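Local coordinates for protein methylmalonyl-CoA carboxyltransferase 12S subunit (Propionibacterium freudenreichii, PDB 1ON3) that transfers the carboxyl group of methylmalonyl-CoA to the biotin of the 1.3S subunit, forming propanoyl-CoA, as the homohexameric core of transcarboxylase, at residues E21-I26 against G63-H68; P81-V86 against G112-T117; G289-D294 against A332-V337. All coordinates share one frame; numbering follows the deposited sequence.

Contact 1 (E21-I26 against G63-H68)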
# COMPACT_ATOMS: atom_id res chain seq x y z
N GLU E 21 20.96 48.03 -5.14
CA GLU E 21 21.79 48.40 -6.30
C GLU E 21 22.26 47.15 -7.06
O GLU E 21 22.17 47.09 -8.29
CB GLU E 21 23.01 49.21 -5.83
CG GLU E 21 22.62 50.56 -5.23
CD GLU E 21 23.76 51.32 -4.57
OE1 GLU E 21 23.57 52.52 -4.31
OE2 GLU E 21 24.84 50.73 -4.29
N GLN E 22 22.76 46.17 -6.32
CA GLN E 22 23.25 44.93 -6.93
C GLN E 22 22.13 44.15 -7.60
O GLN E 22 22.33 43.57 -8.66
CB GLN E 22 23.92 44.06 -5.87
CG GLN E 22 25.14 44.70 -5.24
CD GLN E 22 26.21 45.03 -6.26
OE1 GLN E 22 26.67 46.16 -6.36
NE2 GLN E 22 26.60 44.02 -7.04
N ARG E 23 20.95 44.12 -6.99
CA ARG E 23 19.83 43.40 -7.58
C ARG E 23 19.44 44.10 -8.87
O ARG E 23 19.17 43.46 -9.89
CB ARG E 23 18.65 43.37 -6.62
CG ARG E 23 17.57 42.37 -7.03
CD ARG E 23 16.31 42.53 -6.19
NE ARG E 23 16.57 42.37 -4.76
CZ ARG E 23 16.95 41.24 -4.17
NH1 ARG E 23 17.13 40.14 -4.88
NH2 ARG E 23 17.12 41.21 -2.87
N GLN E 24 19.41 45.43 -8.83
CA GLN E 24 19.05 46.19 -10.01
C GLN E 24 19.98 45.87 -11.17
O GLN E 24 19.55 45.79 -12.32
CB GLN E 24 19.08 47.70 -9.69
CG GLN E 24 18.26 48.54 -10.65
CD GLN E 24 18.91 48.72 -12.01
OE1 GLN E 24 18.26 49.10 -12.98
NE2 GLN E 24 20.22 48.46 -12.09
N VAL E 25 21.26 45.69 -10.88
CA VAL E 25 22.22 45.36 -11.93
C VAL E 25 21.96 43.97 -12.51
O VAL E 25 21.99 43.79 -13.72
CB VAL E 25 23.67 45.42 -11.40
CG1 VAL E 25 24.63 44.84 -12.43
CG2 VAL E 25 24.03 46.87 -11.10
N ILE E 26 21.70 43.00 -11.64
CA ILE E 26 21.43 41.66 -12.14
C ILE E 26 20.23 41.69 -13.08
O ILE E 26 20.26 41.11 -14.17
CB ILE E 26 21.08 40.67 -11.00
CG1 ILE E 26 22.27 40.51 -10.05
CG2 ILE E 26 20.74 39.31 -11.60
CD1 ILE E 26 23.46 39.84 -10.67
N GLY E 63 17.58 32.54 -6.78
CA GLY E 63 18.82 32.50 -7.54
C GLY E 63 19.17 33.71 -8.39
O GLY E 63 19.95 33.59 -9.34
N ALA E 64 18.61 34.88 -8.07
CA ALA E 64 18.95 36.07 -8.84
C ALA E 64 20.46 36.24 -8.73
O ALA E 64 21.15 36.48 -9.72
CB ALA E 64 18.25 37.30 -8.26
N PHE E 65 20.98 36.08 -7.51
CA PHE E 65 22.41 36.26 -7.29
C PHE E 65 23.27 35.02 -7.54
O PHE E 65 24.48 35.07 -7.32
CB PHE E 65 22.68 36.77 -5.88
CG PHE E 65 22.19 38.16 -5.65
CD1 PHE E 65 21.02 38.40 -4.94
CD2 PHE E 65 22.90 39.25 -6.17
CE1 PHE E 65 20.55 39.70 -4.76
CE2 PHE E 65 22.43 40.55 -5.99
CZ PHE E 65 21.25 40.77 -5.28
N ARG E 66 22.66 33.93 -8.00
CA ARG E 66 23.40 32.70 -8.28
C ARG E 66 24.42 32.95 -9.39
O ARG E 66 24.12 33.67 -10.35
CB ARG E 66 22.42 31.60 -8.73
CG ARG E 66 23.05 30.23 -8.91
CD ARG E 66 23.32 29.55 -7.58
NE ARG E 66 23.70 28.15 -7.77
CZ ARG E 66 22.86 27.12 -7.70
NH1 ARG E 66 21.57 27.31 -7.45
NH2 ARG E 66 23.31 25.90 -7.92
N LYS E 67 25.60 32.35 -9.28
CA LYS E 67 26.65 32.56 -10.28
C LYS E 67 27.31 31.29 -10.75
O LYS E 67 27.47 30.35 -9.98
CB LYS E 67 27.73 33.48 -9.71
CG LYS E 67 27.28 34.90 -9.46
CD LYS E 67 28.46 35.72 -8.95
CE LYS E 67 28.07 37.15 -8.62
NZ LYS E 67 29.23 37.89 -8.06
N HIS E 68 27.73 31.30 -12.01
CA HIS E 68 28.42 30.16 -12.60
C HIS E 68 29.75 29.93 -11.88
O HIS E 68 30.33 30.87 -11.33
CB HIS E 68 28.69 30.40 -14.09
CG HIS E 68 29.73 31.45 -14.36
ND1 HIS E 68 29.48 32.80 -14.24
CD2 HIS E 68 31.02 31.34 -14.75
CE1 HIS E 68 30.57 33.48 -14.55
NE2 HIS E 68 31.52 32.61 -14.86
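Phe65 carries CG anti to its own carbonyl carbon (chi1 -68°), while Arg23 on helix 12-27 places CG anti to its backbone N (chi1 -167°); from these starts the ring and the arginine chain meet, crossing at about a right angle. The end of the ring reaches the helix itself: Phe65 CZ lies 3.8 Å from Arg23 CA. The guanidinium approaches the same end obliquely, NH1 of Arg23 standing 3.5 Å from CE1 of Phe65, and Phe65 CZ sits over one face of that group, offset toward its rim. With the two planes 66° apart, this is no parallel stack.

Two further helix residues touch the ring. CB of Gln22 meets it at the edge, 3.8 Å from Phe65 CE2, and CG1 of Ile26 approaches CE2 obliquely at 4.1 Å. The other branch of Ile26 serves a different neighbour, its CG2 lying 3.4 Å from the carbonyl O of Ala64. No hydrogen bond joins the two segments, which illustrates how one aromatic side chain can carry a helix-to-loop contact by packing alone.

The loop is shaped by a type I turn from Gly63 to Arg66, in which Arg66 N donates to Gly63 O at 3.0 Å. A second subunit adds to the contact: Asp488 of that subunit forms a salt bridge with Arg23 NH1, its Val489 O accepts from Arg23 NH2, and its Tyr478 meets the Phe65 ring edge-to-face. The contact thus lays an N-terminal helix against the turn leaving strand 60-62, outermost in its sheet within this chain, of the N-terminal crotonase-type half, at a subunit interface of the hexamer.

Contact 2 (P81-V86 against G112-T117)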
# COMPACT_ATOMS: atom_id res chain seq x y z
N PRO E 81 24.88 37.55 -15.32
CA PRO E 81 23.73 37.73 -14.42
C PRO E 81 22.73 36.56 -14.39
O PRO E 81 22.19 36.17 -15.43
CB PRO E 81 23.09 39.02 -14.94
CG PRO E 81 24.27 39.79 -15.48
CD PRO E 81 25.06 38.72 -16.20
N ALA E 82 22.49 36.02 -13.19
CA ALA E 82 21.56 34.90 -12.98
C ALA E 82 21.90 33.67 -13.81
O ALA E 82 21.11 32.72 -13.90
CB ALA E 82 20.13 35.36 -13.30
N ASP E 83 23.11 33.68 -14.35
CA ASP E 83 23.62 32.66 -15.27
C ASP E 83 22.70 32.51 -16.48
O ASP E 83 22.63 31.44 -17.11
CB ASP E 83 23.84 31.28 -14.64
CG ASP E 83 24.93 30.53 -15.37
OD1 ASP E 83 24.94 29.28 -15.44
OD2 ASP E 83 25.80 31.23 -15.90
N GLY E 84 22.00 33.59 -16.82
CA GLY E 84 21.15 33.58 -17.98
C GLY E 84 19.74 33.03 -17.85
O GLY E 84 19.08 32.85 -18.87
N VAL E 85 19.27 32.73 -16.64
CA VAL E 85 17.89 32.26 -16.49
C VAL E 85 17.25 32.83 -15.22
O VAL E 85 17.90 32.93 -14.17
CB VAL E 85 17.80 30.71 -16.46
CG1 VAL E 85 18.26 30.17 -15.10
CG2 VAL E 85 16.35 30.26 -16.76
N VAL E 86 16.00 33.26 -15.34
CA VAL E 86 15.27 33.82 -14.20
C VAL E 86 14.29 32.75 -13.77
O VAL E 86 13.45 32.33 -14.55
CB VAL E 86 14.51 35.11 -14.61
CG1 VAL E 86 13.86 35.74 -13.37
CG2 VAL E 86 15.48 36.10 -15.26
N GLY E 112 24.26 27.53 -19.38
CA GLY E 112 25.38 27.23 -18.52
C GLY E 112 25.01 26.07 -17.62
O GLY E 112 23.84 25.74 -17.44
N GLU E 113 26.02 25.42 -17.04
CA GLU E 113 25.79 24.31 -16.14
C GLU E 113 24.94 24.79 -14.95
O GLU E 113 23.99 24.13 -14.54
CB GLU E 113 27.15 23.78 -15.68
CG GLU E 113 27.21 23.20 -14.29
CD GLU E 113 28.64 22.94 -13.84
OE1 GLU E 113 29.12 21.79 -14.01
OE2 GLU E 113 29.29 23.88 -13.34
N THR E 114 25.28 25.96 -14.40
CA THR E 114 24.53 26.49 -13.27
C THR E 114 23.13 26.91 -13.69
O THR E 114 22.19 26.77 -12.91
CB THR E 114 25.28 27.67 -12.61
OG1 THR E 114 26.45 27.18 -11.95
CG2 THR E 114 24.38 28.36 -11.59
N GLN E 115 23.00 27.44 -14.91
CA GLN E 115 21.69 27.84 -15.42
C GLN E 115 20.78 26.61 -15.43
O GLN E 115 19.64 26.66 -14.97
CB GLN E 115 21.80 28.39 -16.86
CG GLN E 115 20.49 28.97 -17.38
CD GLN E 115 20.47 29.15 -18.89
OE1 GLN E 115 19.84 28.36 -19.62
NE2 GLN E 115 21.16 30.17 -19.36
N SER E 116 21.29 25.50 -15.93
CA SER E 116 20.49 24.27 -15.98
C SER E 116 20.19 23.74 -14.59
O SER E 116 19.13 23.16 -14.36
CB SER E 116 21.20 23.19 -16.81
OG SER E 116 21.14 23.50 -18.20
N THR E 117 21.12 23.92 -13.66
CA THR E 117 20.88 23.46 -12.30
C THR E 117 19.75 24.27 -11.68
O THR E 117 18.91 23.72 -10.97
CB THR E 117 22.16 23.59 -11.44
OG1 THR E 117 23.15 22.70 -11.97
CG2 THR E 117 21.87 23.22 -9.99
O HOH W 1 27.49 27.90 -15.62
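Asp83 and Gln115 join the loop before strand 85-92 to the first turn of helix 113-129, whose N-cap is Gly112, in the N-terminal crotonase-type half. Among the direct polar contacts, Gln115 NE2 donates to Asp83 O at 3.0 Å, nearly straight (161°), in the carbonyl plane and on a lone pair. From the same residue, Gln115 N gives Asp83 OD1 a weak bond, short at 2.7 Å but bent to 122°. A carboxylate placed at the N-terminal turn of a helix is a familiar way to meet exposed backbone N-H groups, and here water extends it: one molecule donates to Asp83 OD1 and accepts from Thr114 N at 3.2 Å.

The second carboxylate oxygen, OD2, forms a salt bridge with Arg143 NH1, and Arg143 lines the methylmalonyl-CoA pocket, consistent with a second-shell place for Asp83. Gln115 OE1 accepts from Gln102 NE2, so both ends of that amide are engaged.

Packing is close. Thr114 CB lies 3.3 Å from Asp83 OD1. With Gln115 CG anti to its backbone N (chi1 -173°), that methylene abuts Val85, CG of Gln115 lying 3.3 Å from Val85 CB.

Contact 3 (G289-D294 against A332-V337)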
# COMPACT_ATOMS: atom_id res chain seq x y z
N GLY E 289 -18.79 16.56 -47.09
CA GLY E 289 -18.11 16.71 -45.82
C GLY E 289 -18.70 17.88 -45.06
O GLY E 289 -19.77 18.38 -45.40
N TYR E 290 -18.00 18.33 -44.03
CA TYR E 290 -18.44 19.45 -43.20
C TYR E 290 -17.31 19.70 -42.22
O TYR E 290 -16.34 18.95 -42.20
CB TYR E 290 -19.71 19.08 -42.44
CG TYR E 290 -19.58 17.87 -41.53
CD1 TYR E 290 -19.33 18.03 -40.16
CD2 TYR E 290 -19.69 16.58 -42.04
CE1 TYR E 290 -19.20 16.91 -39.32
CE2 TYR E 290 -19.56 15.46 -41.22
CZ TYR E 290 -19.32 15.63 -39.86
OH TYR E 290 -19.23 14.51 -39.06
N ASP E 291 -17.42 20.76 -41.42
CA ASP E 291 -16.40 21.07 -40.42
C ASP E 291 -16.92 20.56 -39.09
O ASP E 291 -17.92 21.08 -38.58
CB ASP E 291 -16.16 22.57 -40.32
CG ASP E 291 -14.89 22.90 -39.54
OD1 ASP E 291 -14.61 22.21 -38.53
OD2 ASP E 291 -14.18 23.86 -39.92
N VAL E 292 -16.26 19.56 -38.53
CA VAL E 292 -16.71 18.98 -37.27
C VAL E 292 -16.67 19.96 -36.09
O VAL E 292 -17.32 19.73 -35.08
CB VAL E 292 -15.90 17.70 -36.94
CG1 VAL E 292 -14.47 18.05 -36.53
CG2 VAL E 292 -16.61 16.89 -35.86
N ARG E 293 -15.93 21.05 -36.22
CA ARG E 293 -15.87 22.01 -35.12
C ARG E 293 -17.20 22.75 -35.01
O ARG E 293 -17.48 23.37 -33.99
CB ARG E 293 -14.70 22.98 -35.33
CG ARG E 293 -13.33 22.29 -35.14
CD ARG E 293 -12.19 23.14 -35.68
NE ARG E 293 -12.29 23.32 -37.13
CZ ARG E 293 -11.28 23.74 -37.90
NH1 ARG E 293 -10.10 24.02 -37.36
NH2 ARG E 293 -11.46 23.89 -39.21
N ASP E 294 -18.02 22.69 -36.06
CA ASP E 294 -19.34 23.32 -35.98
C ASP E 294 -20.20 22.50 -35.02
O ASP E 294 -21.08 23.04 -34.35
CB ASP E 294 -20.00 23.40 -37.37
CG ASP E 294 -19.35 24.44 -38.25
OD1 ASP E 294 -18.80 25.43 -37.71
OD2 ASP E 294 -19.40 24.29 -39.48
N ALA E 332 -12.03 14.42 -32.53
CA ALA E 332 -13.05 14.31 -33.56
C ALA E 332 -12.48 14.21 -34.98
O ALA E 332 -11.54 14.92 -35.33
CB ALA E 332 -13.98 15.52 -33.44
N ASN E 333 -13.06 13.34 -35.80
CA ASN E 333 -12.59 13.24 -37.17
C ASN E 333 -13.09 14.44 -37.96
O ASN E 333 -14.17 14.98 -37.67
CB ASN E 333 -13.08 11.94 -37.81
CG ASN E 333 -12.85 10.74 -36.92
OD1 ASN E 333 -13.79 10.19 -36.32
ND2 ASN E 333 -11.60 10.32 -36.81
N GLN E 334 -12.33 14.86 -38.97
CA GLN E 334 -12.68 16.02 -39.80
C GLN E 334 -13.01 15.58 -41.24
O GLN E 334 -12.13 15.54 -42.09
CB GLN E 334 -11.50 17.00 -39.79
CG GLN E 334 -11.73 18.32 -40.54
CD GLN E 334 -12.87 19.13 -39.95
OE1 GLN E 334 -14.04 18.78 -40.11
NE2 GLN E 334 -12.52 20.21 -39.25
N PRO E 335 -14.29 15.28 -41.53
CA PRO E 335 -14.71 14.84 -42.86
C PRO E 335 -14.32 15.75 -44.02
O PRO E 335 -14.18 15.30 -45.15
CB PRO E 335 -16.23 14.70 -42.71
CG PRO E 335 -16.39 14.32 -41.27
CD PRO E 335 -15.45 15.32 -40.62
N SER E 336 -14.14 17.04 -43.72
CA SER E 336 -13.77 18.00 -44.74
C SER E 336 -12.30 17.95 -45.16
O SER E 336 -11.89 18.69 -46.05
CB SER E 336 -14.13 19.41 -44.27
OG SER E 336 -13.69 19.61 -42.94
N VAL E 337 -11.50 17.09 -44.53
CA VAL E 337 -10.09 16.96 -44.87
C VAL E 337 -9.73 15.49 -45.06
O VAL E 337 -9.82 14.70 -44.11
CB VAL E 337 -9.16 17.56 -43.78
CG1 VAL E 337 -7.71 17.35 -44.16
CG2 VAL E 337 -9.44 19.05 -43.61
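The capping turn that leads into helix 293-299 meets the end of strand 326-333 through Asp291 and Gln334, in the C-terminal crotonase-type half of the chain. Asp291 OD1 accepts from Arg293 N at 2.9 Å, the capping bond. Arg293 also grips the carboxylate side-on with two nitrogens: NE reaches OD1, and NH2 reaches Asp291 OD2 at 2.8 Å in a salt bridge. A third donor comes across the contact, since Gln334 NE2 binds Asp291 OD1 at 3.0 Å from well above the carboxylate plane (68°), the amide and carboxylate being nearly perpendicular.

A bend at chi2 (62°) turns CD of Gln334 toward the capping turn, and the amide is used at both ends. Its OE1 accepts from Val292 N at 2.8 Å, and these two bonds fix which end of the amide faces which partner. It is a compact example of a side-chain amide bound to a capping turn, donor at one end and acceptor at the other. Beyond it, Ser336 OG donates to Tyr290 O at 2.8 Å, standing 48° out of the carbonyl plane.

Apolar contacts lie beside this network. Pro335 lies over one face of the Tyr290 ring in a CH-pi contact made by CD, offset toward the rim, while its CG comes within 3.4 Å of Tyr290 CE2. Tyr290 OH is hydrogen-bonded to Asp369 OD2, and Asn333 OD1 to the backbone N of the same residue. Val292 faces the strand end, its CG2 lying 3.8 Å from Ala332 CB, and its CG1 presses to 3.3 Å on Asn333 O, a buried carbonyl oxygen without a hydrogen-bond partner.

Contacts 1 and 2 are neighbours, their centres about 11 Å apart, and they touch: His68 packs on Asp83, Arg66 on Thr114 and Ile26 on Pro81. Contact 3 belongs to the other half of the chain, its centre about 46 Å from that of contact 2. The chemistry follows place. Partly buried contact 1 is packing around an aromatic ring, completed by a second subunit. Buried contact 2 links a loop to a helix start through bonds between side chain and backbone, and a water, close to the coenzyme A site. Contact 3, partly buried and untouched by other chains, also joins a helix start to a neighbouring segment, but through a side-chain amide and a salt-bridged cap.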